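Local structure of maleylacetate reductase (Agrobacterium tumefaciens, 3HL0) at residues L251-A256 with L309-D314; S305-G310 with R345-A350; L239-C244 with E257-L262. The protein catalyses the NAD-linked reduction of maleylacetate to 3-oxoadipate, very likely as a step in the breakdown of gamma-resorcylate. All blocks are in the same frame, centred on the assembly; numbering follows the deposited sequence. Where two conformers were deposited one is given.

All three contacts lie in the C-terminal, helical part characteristic of iron-containing alcohol dehydrogenases. Interactions 1 and 3 both use helix 255-271: interaction 3 packs it against helix 239-251, and interaction 1 joins the turn between these two helices to the loop before helix 316-323. Interaction 2 docks the earlier part of that loop on the end of helix 336-348, touches helix 255-271 through Leu306 on Val261, and shares Leu309 and Gly310 with interaction 1. Along the chain, interaction 3 closes before interaction 2 opens, while interactions 1 and 3 interleave. Their centres lie about 9 to 12 Å apart, in one continuous patch running from the NAD pocket at His255; interactions 1 and 2 also touch the second subunit.

Interaction 1 (L251-A256 with L309-D314); sequences LDLPHA and LGVGAD. With NAD (nicotinamide-adenine-dinucleotide), chain D.
Leu251 and Leu253 meet Val311 through apolar carbons. CG2 of Val311 is the common target: CD1 of Leu253 comes to 3.6 Å from it, and CD1 of Leu251 to 3.9 Å. Both leucine side chains cross that of Val311 at about a right angle. The valine has CG1 anti to its backbone N (chi1 179°), which leaves CG2 beside that N, where the two leucines meet it. The other branch of Leu253 turns to Leu309, its CD2 lying 4.4 Å from Leu309 CB. Outside the pair, Leu309 packs on Thr258 and Val261 of helix 255-271, and Val311 on Leu316 of helix 316-323.

Contacts with the backbone are fewer. Leu253 CD2 also lies 3.5 Å from the carbonyl O of Leu309, and Pro254 CD skirts the same oxygen at 4.5 Å. No hydrogen bond links the two segments. Gly310, at a positive phi of 91°, turns the loop between Leu309 and Val311, and its carbonyl O accepts a hydrogen bond from His213 of the second subunit.

The ligand contact belongs to His255, at the start of helix 255-271 and just after the N-cap residue Pro254. The ribose on the nicotinamide side of NAD leans its C2D onto one face of the imidazole, over the ring centre, with His255 CE1 3.5 Å from NAD C2D.

With apolar carbons doing the work between the segments, shape and burial hold the turn before helix 255-271 to the loop, while the helix start that follows meets the cofactor.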
# COMPACT_ATOMS: atom_id res chain seq x y z
N LEU A 251 -4.54 -8.79 -12.17
CA LEU A 251 -4.56 -7.32 -12.33
C LEU A 251 -3.78 -6.55 -11.26
O LEU A 251 -3.77 -5.32 -11.29
CB LEU A 251 -6.01 -6.80 -12.38
CG LEU A 251 -6.91 -7.41 -13.46
CD1 LEU A 251 -8.33 -6.83 -13.44
CD2 LEU A 251 -6.29 -7.18 -14.86
N ASP A 252 -3.21 -7.26 -10.29
CA ASP A 252 -2.43 -6.60 -9.24
C ASP A 252 -3.24 -5.62 -8.39
O ASP A 252 -2.76 -4.54 -8.02
CB ASP A 252 -1.21 -5.92 -9.88
CG ASP A 252 -0.48 -6.87 -10.79
OD1 ASP A 252 0.09 -7.84 -10.26
OD2 ASP A 252 -0.51 -6.70 -12.03
N LEU A 253 -4.48 -6.00 -8.08
CA LEU A 253 -5.37 -5.12 -7.31
C LEU A 253 -5.02 -5.14 -5.83
O LEU A 253 -4.53 -6.13 -5.34
CB LEU A 253 -6.82 -5.59 -7.48
CG LEU A 253 -7.37 -5.63 -8.91
CD1 LEU A 253 -8.87 -5.83 -8.84
CD2 LEU A 253 -7.08 -4.32 -9.64
N PRO A 254 -5.29 -4.03 -5.13
CA PRO A 254 -5.09 -3.99 -3.69
C PRO A 254 -5.95 -5.10 -3.03
O PRO A 254 -7.13 -5.20 -3.34
CB PRO A 254 -5.60 -2.61 -3.30
CG PRO A 254 -5.48 -1.78 -4.52
CD PRO A 254 -5.76 -2.74 -5.66
N HIS A 255 -5.35 -5.85 -2.14
CA HIS A 255 -5.99 -7.09 -1.61
C HIS A 255 -7.31 -6.84 -0.84
O HIS A 255 -8.40 -7.32 -1.26
CB HIS A 255 -5.01 -7.81 -0.69
CG HIS A 255 -5.64 -8.93 0.06
ND1 HIS A 255 -5.85 -10.16 -0.51
CD2 HIS A 255 -6.15 -8.99 1.32
CE1 HIS A 255 -6.44 -10.95 0.37
NE2 HIS A 255 -6.61 -10.27 1.49
N ALA A 256 -7.23 -6.11 0.27
CA ALA A 256 -8.41 -5.96 1.11
C ALA A 256 -9.52 -5.23 0.36
O ALA A 256 -10.70 -5.55 0.47
CB ALA A 256 -8.06 -5.20 2.42
N LEU A 309 -10.73 0.62 -8.37
CA LEU A 309 -9.50 -0.15 -8.14
C LEU A 309 -8.60 -0.22 -9.35
O LEU A 309 -7.57 -0.87 -9.32
CB LEU A 309 -9.78 -1.57 -7.57
CG LEU A 309 -10.70 -1.58 -6.35
CD1 LEU A 309 -10.75 -3.04 -5.81
CD2 LEU A 309 -10.26 -0.59 -5.25
N GLY A 310 -9.00 0.48 -10.42
CA GLY A 310 -8.20 0.56 -11.66
C GLY A 310 -8.55 -0.53 -12.67
O GLY A 310 -7.87 -0.66 -13.67
N VAL A 311 -9.60 -1.32 -12.42
CA VAL A 311 -10.03 -2.29 -13.42
C VAL A 311 -10.69 -1.52 -14.60
O VAL A 311 -11.52 -0.65 -14.38
CB VAL A 311 -11.03 -3.30 -12.80
CG1 VAL A 311 -11.52 -4.35 -13.86
CG2 VAL A 311 -10.38 -4.00 -11.61
N GLY A 312 -10.33 -1.92 -15.81
CA GLY A 312 -10.97 -1.34 -17.00
C GLY A 312 -12.10 -2.20 -17.52
O GLY A 312 -12.10 -3.43 -17.30
N ALA A 313 -13.02 -1.56 -18.25
CA ALA A 313 -14.08 -2.32 -18.92
C ALA A 313 -13.53 -3.45 -19.83
O ALA A 313 -14.14 -4.53 -19.90
CB ALA A 313 -15.04 -1.40 -19.65
N ASP A 314 -12.34 -3.26 -20.43
CA ASP A 314 -11.74 -4.29 -21.27
C ASP A 314 -11.09 -5.46 -20.52
O ASP A 314 -10.65 -6.46 -21.12
CB ASP A 314 -10.75 -3.68 -22.27
CG ASP A 314 -9.64 -2.89 -21.60
OD1 ASP A 314 -9.71 -2.54 -20.39
OD2 ASP A 314 -8.66 -2.57 -22.31
PA NAD D . -0.79 -6.00 4.81
O1A NAD D . -0.22 -6.99 5.76
O2A NAD D . -0.35 -6.07 3.39
O5B NAD D . -0.67 -4.55 5.46
C5B NAD D . -0.88 -3.40 4.63
C4B NAD D . -0.08 -2.25 5.22
O4B NAD D . -0.67 -1.88 6.47
C3B NAD D . 1.39 -2.64 5.49
O3B NAD D . 2.30 -1.60 5.09
C2B NAD D . 1.39 -2.83 6.99
O2B NAD D . 2.65 -2.58 7.58
C1B NAD D . 0.34 -1.81 7.46
N9A NAD D . -0.25 -2.14 8.78
C8A NAD D . -0.80 -3.35 9.17
N7A NAD D . -1.24 -3.25 10.44
C5A NAD D . -0.96 -1.99 10.90
C6A NAD D . -1.18 -1.36 12.13
N6A NAD D . -2.02 -1.84 13.09
N1A NAD D . -0.74 -0.04 12.24
C2A NAD D . -0.15 0.61 11.18
N3A NAD D . 0.06 0.00 9.97
C4A NAD D . -0.35 -1.30 9.85
O3 NAD D . -2.41 -6.15 4.70
PN NAD D . -3.38 -7.40 5.05
O1N NAD D . -4.66 -7.08 4.35
O2N NAD D . -3.35 -7.54 6.50
O5D NAD D . -2.73 -8.68 4.34
C5D NAD D . -2.85 -8.92 2.94
C4D NAD D . -1.93 -10.10 2.61
O4D NAD D . -2.28 -11.18 3.46
C3D NAD D . -2.18 -10.57 1.18
O3D NAD D . -0.93 -11.06 0.67
C2D NAD D . -3.17 -11.69 1.37
O2D NAD D . -3.20 -12.64 0.30
C1D NAD D . -2.69 -12.30 2.67
N1N NAD D . -3.71 -13.05 3.38
C2N NAD D . -3.45 -14.37 3.60
C3N NAD D . -4.39 -15.13 4.27
C7N NAD D . -3.98 -16.53 4.49
O7N NAD D . -4.86 -17.25 5.22
N7N NAD D . -2.83 -17.03 3.98
C4N NAD D . -5.61 -14.57 4.79
C5N NAD D . -5.85 -13.22 4.55
C6N NAD D . -4.90 -12.47 3.84

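Interaction 2 (S305-G310 with R345-A350); sequences SLAALG and RAFEGA
Phe347, Leu306 and Ser305 bury the most surface here. The CB of Phe347, near the end of helix 336-348, points away from the loop, but CG is anti to the backbone N (chi1 176°) and so beside the carbonyl carbon, from where ring atom CE1 comes obliquely to 3.9 Å from Ala307 CB. The CA of Phe347 also backs onto Leu306 CB.

Leu306 is held at both ends. Its N donates a 2.9 Å hydrogen bond to Ala346 O, nearly straight at 162°, and its CD1 packs 3.7 Å from Ala346 CB. That carbonyl also accepts from Gly349 N, the two donors arriving from opposite faces of its plane. Beyond the pair, Leu306 rests on Val261 of helix 255-271.

Ser305 fits closely against the helix end: its CA makes a CA-H...O contact with Ala346 O, and its CB lies 3.6 Å from Gly349 N, against a residue without a side chain. Its OG accepts from Ala308 N, three residues on, at 3.0 Å.

The helix terminates in a Schellman motif, with Gly349 at C-prime, Gly349 N bonded to Ala346 O and Ala350 N to Arg345 O; facing it, Ser305 opens the loop's short helical turn as an ST motif.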
# COMPACT_ATOMS: atom_id res chain seq x y z
N SER A 305 -16.60 0.01 -6.15
CA SER A 305 -16.53 -0.40 -7.57
C SER A 305 -15.16 -0.88 -7.98
O SER A 305 -14.12 -0.44 -7.46
CB SER A 305 -16.97 0.75 -8.51
OG SER A 305 -15.87 1.62 -8.72
N LEU A 306 -15.15 -1.82 -8.92
CA LEU A 306 -13.88 -2.31 -9.43
C LEU A 306 -13.20 -1.20 -10.24
O LEU A 306 -11.95 -1.18 -10.31
CB LEU A 306 -14.01 -3.56 -10.32
CG LEU A 306 -14.48 -4.81 -9.56
CD1 LEU A 306 -14.67 -5.96 -10.62
CD2 LEU A 306 -13.38 -5.21 -8.52
N ALA A 307 -14.00 -0.31 -10.83
CA ALA A 307 -13.40 0.83 -11.58
C ALA A 307 -12.52 1.66 -10.67
O ALA A 307 -11.43 2.10 -11.10
CB ALA A 307 -14.47 1.69 -12.26
N ALA A 308 -12.92 1.80 -9.41
CA ALA A 308 -12.13 2.62 -8.47
C ALA A 308 -10.81 1.94 -8.15
O ALA A 308 -9.87 2.59 -7.69
CB ALA A 308 -12.90 2.90 -7.21
N LEU A 309 -10.73 0.62 -8.37
CA LEU A 309 -9.50 -0.15 -8.14
C LEU A 309 -8.60 -0.22 -9.35
O LEU A 309 -7.57 -0.87 -9.32
CB LEU A 309 -9.78 -1.57 -7.57
CG LEU A 309 -10.70 -1.58 -6.35
CD1 LEU A 309 -10.75 -3.04 -5.81
CD2 LEU A 309 -10.26 -0.59 -5.25
N GLY A 310 -9.00 0.48 -10.42
CA GLY A 310 -8.20 0.56 -11.66
C GLY A 310 -8.55 -0.53 -12.67
O GLY A 310 -7.87 -0.66 -13.67
N ARG A 345 -21.62 -5.74 -12.60
CA ARG A 345 -22.19 -5.03 -11.45
C ARG A 345 -21.09 -4.49 -10.51
O ARG A 345 -21.22 -3.35 -10.01
CB ARG A 345 -23.10 -5.97 -10.64
CG ARG A 345 -24.35 -6.53 -11.38
CD ARG A 345 -25.28 -5.46 -11.94
NE ARG A 345 -24.87 -4.87 -13.22
CZ ARG A 345 -25.01 -5.48 -14.40
NH1 ARG A 345 -24.67 -4.84 -15.54
NH2 ARG A 345 -25.51 -6.73 -14.44
N ALA A 346 -20.09 -5.33 -10.22
CA ALA A 346 -18.96 -4.90 -9.35
C ALA A 346 -18.18 -3.78 -10.03
O ALA A 346 -17.79 -2.84 -9.36
CB ALA A 346 -18.06 -6.07 -9.03
N PHE A 347 -18.05 -3.82 -11.35
CA PHE A 347 -17.35 -2.73 -12.07
C PHE A 347 -18.08 -1.40 -11.94
O PHE A 347 -17.46 -0.33 -11.77
CB PHE A 347 -17.21 -3.13 -13.55
CG PHE A 347 -16.61 -2.05 -14.43
CD1 PHE A 347 -15.24 -1.81 -14.40
CD2 PHE A 347 -17.42 -1.31 -15.28
CE1 PHE A 347 -14.68 -0.79 -15.21
CE2 PHE A 347 -16.86 -0.30 -16.09
CZ PHE A 347 -15.50 -0.06 -16.05
N GLU A 348 -19.41 -1.47 -12.04
CA GLU A 348 -20.30 -0.31 -11.92
C GLU A 348 -20.43 0.24 -10.50
O GLU A 348 -20.88 1.37 -10.30
CB GLU A 348 -21.71 -0.75 -12.37
CG GLU A 348 -21.86 -0.90 -13.84
CD GLU A 348 -23.09 -1.74 -14.23
OE1 GLU A 348 -23.94 -2.09 -13.33
OE2 GLU A 348 -23.20 -2.06 -15.45
N GLY A 349 -20.13 -0.60 -9.51
CA GLY A 349 -20.49 -0.27 -8.15
C GLY A 349 -21.99 -0.31 -7.92
O GLY A 349 -22.52 0.43 -7.07
N ALA A 350 -22.71 -1.19 -8.66
CA ALA A 350 -24.18 -1.33 -8.54
C ALA A 350 -24.56 -2.03 -7.24
O ALA A 350 -23.80 -2.86 -6.76
CB ALA A 350 -24.73 -2.12 -9.72

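Interaction 3 (L239-C244 with E257-L262); sequences LHHKLC and ETHAVL
Segments 239-244 and 257-262, of helices 239-251 and 255-271, face each other with their axes approaching to 10.0 Å and their N-to-C directions 132° apart, and Cys244 and Thr258 bring the backbones nearest. His259 has the largest share of the buried surface, closely followed by Cys244 and Leu262. Cys244 SG stands almost squarely over the centre of the His259 imidazole, 3.6 Å from the ring centroid and only 5° off the normal. Having SG anti to the carbonyl carbon brings the sulfur over this face, and Cys244 CB adds a CH-pi contact to the same ring.

The polar link between the helices is His259 ND1 to His240 NE2, a 2.8 Å hydrogen bond that is weak because it is bent to 119° at the hydrogen. The two rings are set obliquely. His240 has its other nitrogen, ND1, bonded to Thr266 further along helix 255-271.

His241 completes an aromatic cluster with these two histidines, in the helical domain of this iron-containing alcohol dehydrogenase family member. The edge of His259 is directed at the face of His241 in an offset edge-to-face pair, the centroids 5.5 Å apart. His241 is anchored outside the contact, ND1 to Glu179 and NE2 to His176. The ring of His259 also meets that of His255, which lies against the cofactor, and its side chain is about 7 Å from the bound NAD.

Leu262 fills the rest of the interface. Its CD1 reaches Cys244 SG at 3.8 Å and Leu243 CG at 4.0 Å, the two leucines crossing at about a right angle, and its CB lies beside His240 CE1. Thr258 turns its methyl CG2 to Cys244 SG and gives OG1 to the carbonyl of Pro254.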
# COMPACT_ATOMS: atom_id res chain seq x y z
N LEU A 239 -16.60 -19.20 -4.38
CA LEU A 239 -16.54 -18.17 -5.40
C LEU A 239 -15.86 -16.87 -4.93
O LEU A 239 -15.03 -16.29 -5.63
CB LEU A 239 -17.96 -17.85 -5.88
CG LEU A 239 -18.12 -16.59 -6.73
CD1 LEU A 239 -17.36 -16.75 -8.04
CD2 LEU A 239 -19.61 -16.30 -6.95
N HIS A 240 -16.23 -16.40 -3.74
CA HIS A 240 -15.68 -15.11 -3.36
C HIS A 240 -14.17 -15.13 -3.28
O HIS A 240 -13.51 -14.26 -3.86
CB HIS A 240 -16.29 -14.59 -2.05
CG HIS A 240 -15.64 -13.32 -1.60
ND1 HIS A 240 -15.99 -12.07 -2.10
CD2 HIS A 240 -14.57 -13.12 -0.80
CE1 HIS A 240 -15.19 -11.16 -1.57
NE2 HIS A 240 -14.31 -11.78 -0.79
N HIS A 241 -13.63 -16.08 -2.54
CA HIS A 241 -12.15 -16.06 -2.37
C HIS A 241 -11.45 -16.43 -3.69
O HIS A 241 -10.39 -15.89 -3.97
CB HIS A 241 -11.73 -16.95 -1.18
CG HIS A 241 -12.17 -16.42 0.16
ND1 HIS A 241 -13.48 -16.46 0.57
CD2 HIS A 241 -11.47 -15.84 1.16
CE1 HIS A 241 -13.57 -15.91 1.78
NE2 HIS A 241 -12.36 -15.51 2.15
N LYS A 242 -12.02 -17.35 -4.47
CA LYS A 242 -11.42 -17.71 -5.78
C LYS A 242 -11.37 -16.51 -6.72
O LYS A 242 -10.32 -16.23 -7.32
CB LYS A 242 -12.17 -18.86 -6.40
CG LYS A 242 -12.00 -20.17 -5.60
CD LYS A 242 -10.67 -20.85 -5.91
CE LYS A 242 -10.69 -22.32 -5.53
NZ LYS A 242 -10.57 -22.51 -4.04
N LEU A 243 -12.48 -15.78 -6.80
CA LEU A 243 -12.55 -14.62 -7.69
C LEU A 243 -11.59 -13.53 -7.23
O LEU A 243 -10.95 -12.89 -8.07
CB LEU A 243 -13.98 -14.12 -7.83
CG LEU A 243 -14.25 -13.00 -8.84
CD1 LEU A 243 -13.84 -13.55 -10.24
CD2 LEU A 243 -15.72 -12.63 -8.79
N CYS A 244 -11.48 -13.29 -5.92
CA CYS A 244 -10.56 -12.26 -5.45
C CYS A 244 -9.12 -12.65 -5.80
O CYS A 244 -8.32 -11.81 -6.20
CB CYS A 244 -10.64 -12.07 -3.94
SG CYS A 244 -12.15 -11.24 -3.39
N GLU A 257 -9.14 -4.26 -0.48
CA GLU A 257 -10.12 -3.50 -1.24
C GLU A 257 -10.87 -4.36 -2.25
O GLU A 257 -12.05 -4.13 -2.49
CB GLU A 257 -9.41 -2.42 -2.04
CG GLU A 257 -8.96 -1.22 -1.19
CD GLU A 257 -7.60 -1.40 -0.50
OE1 GLU A 257 -7.02 -2.52 -0.42
OE2 GLU A 257 -7.07 -0.35 -0.05
N THR A 258 -10.17 -5.33 -2.84
CA THR A 258 -10.81 -6.27 -3.80
C THR A 258 -11.91 -7.09 -3.09
O THR A 258 -13.03 -7.20 -3.59
CB THR A 258 -9.77 -7.20 -4.41
OG1 THR A 258 -8.82 -6.40 -5.13
CG2 THR A 258 -10.43 -8.15 -5.43
N HIS A 259 -11.59 -7.54 -1.89
CA HIS A 259 -12.61 -8.24 -1.06
C HIS A 259 -13.78 -7.35 -0.73
O HIS A 259 -14.91 -7.75 -0.86
CB HIS A 259 -12.00 -8.73 0.23
CG HIS A 259 -11.24 -9.98 0.07
ND1 HIS A 259 -11.79 -11.22 0.31
CD2 HIS A 259 -9.96 -10.19 -0.34
CE1 HIS A 259 -10.89 -12.15 0.02
NE2 HIS A 259 -9.77 -11.55 -0.37
N ALA A 260 -13.51 -6.10 -0.36
CA ALA A 260 -14.60 -5.21 -0.00
C ALA A 260 -15.52 -4.93 -1.17
O ALA A 260 -16.73 -4.92 -1.03
CB ALA A 260 -14.02 -3.86 0.53
N VAL A 261 -14.92 -4.69 -2.34
CA VAL A 261 -15.74 -4.42 -3.52
C VAL A 261 -16.59 -5.61 -3.98
O VAL A 261 -17.78 -5.45 -4.31
CB VAL A 261 -14.86 -3.91 -4.67
CG1 VAL A 261 -15.70 -3.76 -5.96
CG2 VAL A 261 -14.31 -2.54 -4.30
N LEU A 262 -15.97 -6.79 -4.00
CA LEU A 262 -16.64 -7.97 -4.57
C LEU A 262 -17.67 -8.57 -3.61
O LEU A 262 -18.62 -9.18 -4.09
CB LEU A 262 -15.62 -9.05 -4.98
CG LEU A 262 -14.86 -8.70 -6.29
CD1 LEU A 262 -13.81 -9.78 -6.52
CD2 LEU A 262 -15.79 -8.60 -7.44